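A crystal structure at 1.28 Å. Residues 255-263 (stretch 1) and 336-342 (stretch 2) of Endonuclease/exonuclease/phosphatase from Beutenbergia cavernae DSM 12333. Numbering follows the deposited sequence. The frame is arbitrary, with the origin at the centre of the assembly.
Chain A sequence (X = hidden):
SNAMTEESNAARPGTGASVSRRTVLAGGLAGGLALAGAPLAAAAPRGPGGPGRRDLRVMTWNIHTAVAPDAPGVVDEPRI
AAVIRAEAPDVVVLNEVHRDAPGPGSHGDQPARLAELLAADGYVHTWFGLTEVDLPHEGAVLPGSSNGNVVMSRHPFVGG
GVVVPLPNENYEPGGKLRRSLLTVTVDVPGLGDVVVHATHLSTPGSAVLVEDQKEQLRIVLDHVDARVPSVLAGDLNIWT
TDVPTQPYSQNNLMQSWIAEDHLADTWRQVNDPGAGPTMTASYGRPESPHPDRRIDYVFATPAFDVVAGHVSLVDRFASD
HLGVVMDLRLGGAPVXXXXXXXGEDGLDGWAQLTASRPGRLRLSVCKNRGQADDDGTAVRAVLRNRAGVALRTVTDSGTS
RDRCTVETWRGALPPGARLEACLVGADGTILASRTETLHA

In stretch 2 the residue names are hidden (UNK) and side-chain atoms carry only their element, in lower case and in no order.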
# COMPACT_ATOMS: atom_id res chain seq x y z
N GLN A 255 8.14 6.21 -3.69
CA GLN A 255 7.05 5.79 -4.56
C GLN A 255 7.56 5.37 -5.94
O GLN A 255 7.00 4.45 -6.55
CB GLN A 255 5.98 6.88 -4.66
CG GLN A 255 5.31 7.19 -3.32
CD GLN A 255 4.25 6.18 -2.91
OE1 GLN A 255 3.72 5.44 -3.75
NE2 GLN A 255 3.89 6.18 -1.63
N SER A 256 8.61 6.01 -6.44
CA SER A 256 9.18 5.60 -7.71
C SER A 256 9.73 4.18 -7.62
O SER A 256 9.58 3.41 -8.56
CB SER A 256 10.25 6.58 -8.20
OG SER A 256 11.50 6.44 -7.53
N TRP A 257 10.32 3.82 -6.49
CA TRP A 257 10.83 2.46 -6.31
C TRP A 257 9.71 1.44 -6.34
O TRP A 257 9.83 0.36 -6.92
CB TRP A 257 11.55 2.31 -4.98
CG TRP A 257 12.78 3.13 -4.80
CD1 TRP A 257 13.48 3.81 -5.75
CD2 TRP A 257 13.46 3.36 -3.56
NE1 TRP A 257 14.56 4.44 -5.18
CE2 TRP A 257 14.57 4.18 -3.84
CE3 TRP A 257 13.25 2.93 -2.25
CZ2 TRP A 257 15.46 4.58 -2.84
CZ3 TRP A 257 14.13 3.33 -1.26
CH2 TRP A 257 15.22 4.15 -1.56
N ILE A 258 8.60 1.76 -5.69
CA ILE A 258 7.47 0.84 -5.64
C ILE A 258 6.91 0.64 -7.05
O ILE A 258 6.64 -0.50 -7.47
CB ILE A 258 6.37 1.35 -4.68
CG1 ILE A 258 6.91 1.49 -3.25
CG2 ILE A 258 5.18 0.42 -4.70
CD1 ILE A 258 5.97 2.25 -2.30
N ALA A 259 6.74 1.73 -7.78
CA ALA A 259 6.22 1.65 -9.14
C ALA A 259 7.16 0.86 -10.05
O ALA A 259 6.70 0.06 -10.86
CB ALA A 259 5.97 3.04 -9.69
N GLU A 260 8.57 1.08 -9.92
CA GLU A 260 9.58 0.36 -10.71
C GLU A 260 9.48 -1.14 -10.51
O GLU A 260 9.82 -1.92 -11.39
CB GLU A 260 11.01 0.75 -10.28
CG GLU A 260 11.47 2.16 -10.56
CD GLU A 260 12.87 2.41 -10.01
OE1 GLU A 260 13.39 1.55 -9.27
OE2 GLU A 260 13.47 3.45 -10.35
N ASP A 261 8.98 -1.53 -9.29
CA ASP A 261 8.85 -2.94 -8.96
C ASP A 261 7.52 -3.56 -9.36
O ASP A 261 7.17 -4.65 -8.90
CB ASP A 261 9.15 -3.16 -7.49
CG ASP A 261 10.63 -3.31 -7.23
OD1 ASP A 261 11.43 -3.12 -8.18
OD2 ASP A 261 11.00 -3.63 -6.08
N HIS A 262 6.78 -2.85 -10.21
CA HIS A 262 5.56 -3.36 -10.85
C HIS A 262 4.40 -3.44 -9.89
O HIS A 262 3.47 -4.22 -10.10
CB HIS A 262 5.78 -4.73 -11.50
CG HIS A 262 7.04 -4.83 -12.30
ND1 HIS A 262 7.20 -4.19 -13.51
CD2 HIS A 262 8.21 -5.46 -12.05
CE1 HIS A 262 8.41 -4.44 -13.98
NE2 HIS A 262 9.04 -5.21 -13.11
N LEU A 263 4.42 -2.63 -8.84
CA LEU A 263 3.32 -2.61 -7.89
C LEU A 263 2.44 -1.40 -8.16
O LEU A 263 2.94 -0.31 -8.38
CB LEU A 263 3.85 -2.57 -6.45
CG LEU A 263 4.48 -3.88 -5.98
CD1 LEU A 263 5.24 -3.69 -4.68
CD2 LEU A 263 3.38 -4.92 -5.77
N UNK A 336 3.52 -9.30 -20.26
CA UNK A 336 4.49 -8.22 -20.13
C UNK A 336 4.03 -7.25 -19.06
O UNK A 336 2.83 -7.03 -18.88
c UNK A 336 4.69 -7.49 -21.47
N UNK A 337 4.98 -6.69 -18.33
CA UNK A 337 4.70 -5.63 -17.37
C UNK A 337 5.91 -4.72 -17.32
O UNK A 337 7.02 -5.17 -17.02
c UNK A 337 4.41 -6.22 -15.98
N UNK A 338 5.71 -3.44 -17.63
CA UNK A 338 6.81 -2.50 -17.66
C UNK A 338 6.40 -1.16 -17.06
O UNK A 338 5.30 -0.66 -17.29
c UNK A 338 11.03 -3.24 -20.30
c UNK A 338 7.32 -2.30 -19.09
n UNK A 338 11.86 -2.36 -19.75
n UNK A 338 11.43 -4.48 -20.48
c UNK A 338 8.55 -1.38 -19.17
n UNK A 338 9.81 -2.87 -20.66
c UNK A 338 9.27 -1.53 -20.50
N UNK A 339 7.32 -0.58 -16.29
CA UNK A 339 7.17 0.76 -15.75
C UNK A 339 8.20 1.68 -16.38
O UNK A 339 9.37 1.32 -16.49
o UNK A 339 6.41 -0.05 -13.62
c UNK A 339 7.40 0.76 -14.24
c UNK A 339 7.32 2.18 -13.67
N UNK A 340 7.74 2.84 -16.83
CA UNK A 340 8.66 3.89 -17.24
C UNK A 340 8.37 5.11 -16.36
O UNK A 340 7.24 5.60 -16.32
c UNK A 340 8.52 4.24 -18.74
c UNK A 340 9.52 5.32 -19.12
c UNK A 340 8.74 2.99 -19.59
N UNK A 341 9.37 5.55 -15.61
CA UNK A 341 9.21 6.69 -14.73
C UNK A 341 9.21 7.98 -15.53
O UNK A 341 9.78 8.04 -16.62
c UNK A 341 9.16 5.39 -11.94
c UNK A 341 11.63 5.68 -11.86
c UNK A 341 10.33 6.73 -13.69
c UNK A 341 10.43 5.53 -12.76
N UNK A 342 8.56 9.00 -14.98
CA UNK A 342 8.42 10.29 -15.65
C UNK A 342 9.19 11.38 -14.93
O UNK A 342 9.34 11.36 -13.70
c UNK A 342 6.95 10.67 -15.75
O HOH W 1 5.20 -2.48 -14.26

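Position 336 carries a single side-chain carbon, which lies beyond the reach of stretch 1. A lone CB identifies alanine, Ala336. Position 337 likewise has one carbon and no more, but here the CA-to-CB bond points toward stretch 1, and CB lies 4.2 Å from ND1 of His262. This is Ala337; its carbonyl makes the closer approach, with O 3.4 Å from CE1 of His262, oblique to the ring.

At position 338 the side chain is long: three carbons, a nitrogen, then a carbon bearing two further nitrogens. That terminal group is a guanidinium, so the residue is Arg338. It points away from stretch 1, and NH2 is hydrogen-bonded elsewhere in the structure.

Position 339 has three side-chain atoms, a carbon carrying one oxygen and one carbon. Branching at CB with one hydroxyl leaves threonine. The oxygen sits 2.8 Å from O of Ala259, and the methyl carbon 4.3 Å from CB of the same residue. In Thr339, therefore, OG1 donates a hydrogen bond to the Ala259 carbonyl while CG2 packs against the alanine methyl.

Position 340 shows three carbons, forked at CB, directed away from stretch 1 and out of contact with it. The beta-branched, all-carbon side chain is valine, Val340. Position 341 has four carbons, forked at the second, and points toward the helix; the fork one atom farther out makes it leucine. In Leu341, CD1 lies 4.0 Å from CB of Ser256 and 3.3 Å from OE2 of Glu260, so this methyl lies against the helix and beside the carboxylate of Glu260. Position 342 has one carbon, out of reach of stretch 1, and is Ala342.

The strand runs nearly antiparallel to the helix, at 155° between their N-to-C directions, and its alternation presents 337, 339 and 341 to stretch 1 while Arg338 and Val340 point away. Leu341 provides the largest covered area and Thr339 the one direct hydrogen bond. Ala259 lies near the helix end, and its O also accepts a hydrogen bond from N of His262 at 3.0 Å, so one carbonyl serves both the turn and the strand. A water extends this polar site, donating to OG1 of Thr339 at 2.8 Å and hydrogen-bonding ND1 of His262 at 2.7 Å. The threonine hydroxyl thus donates a hydrogen bond to the Ala259 carbonyl and accepts one from the water, tying the imidazole to the strand in a small contact of 312 Å².

Stretch 2 (336-342) AARTVLA
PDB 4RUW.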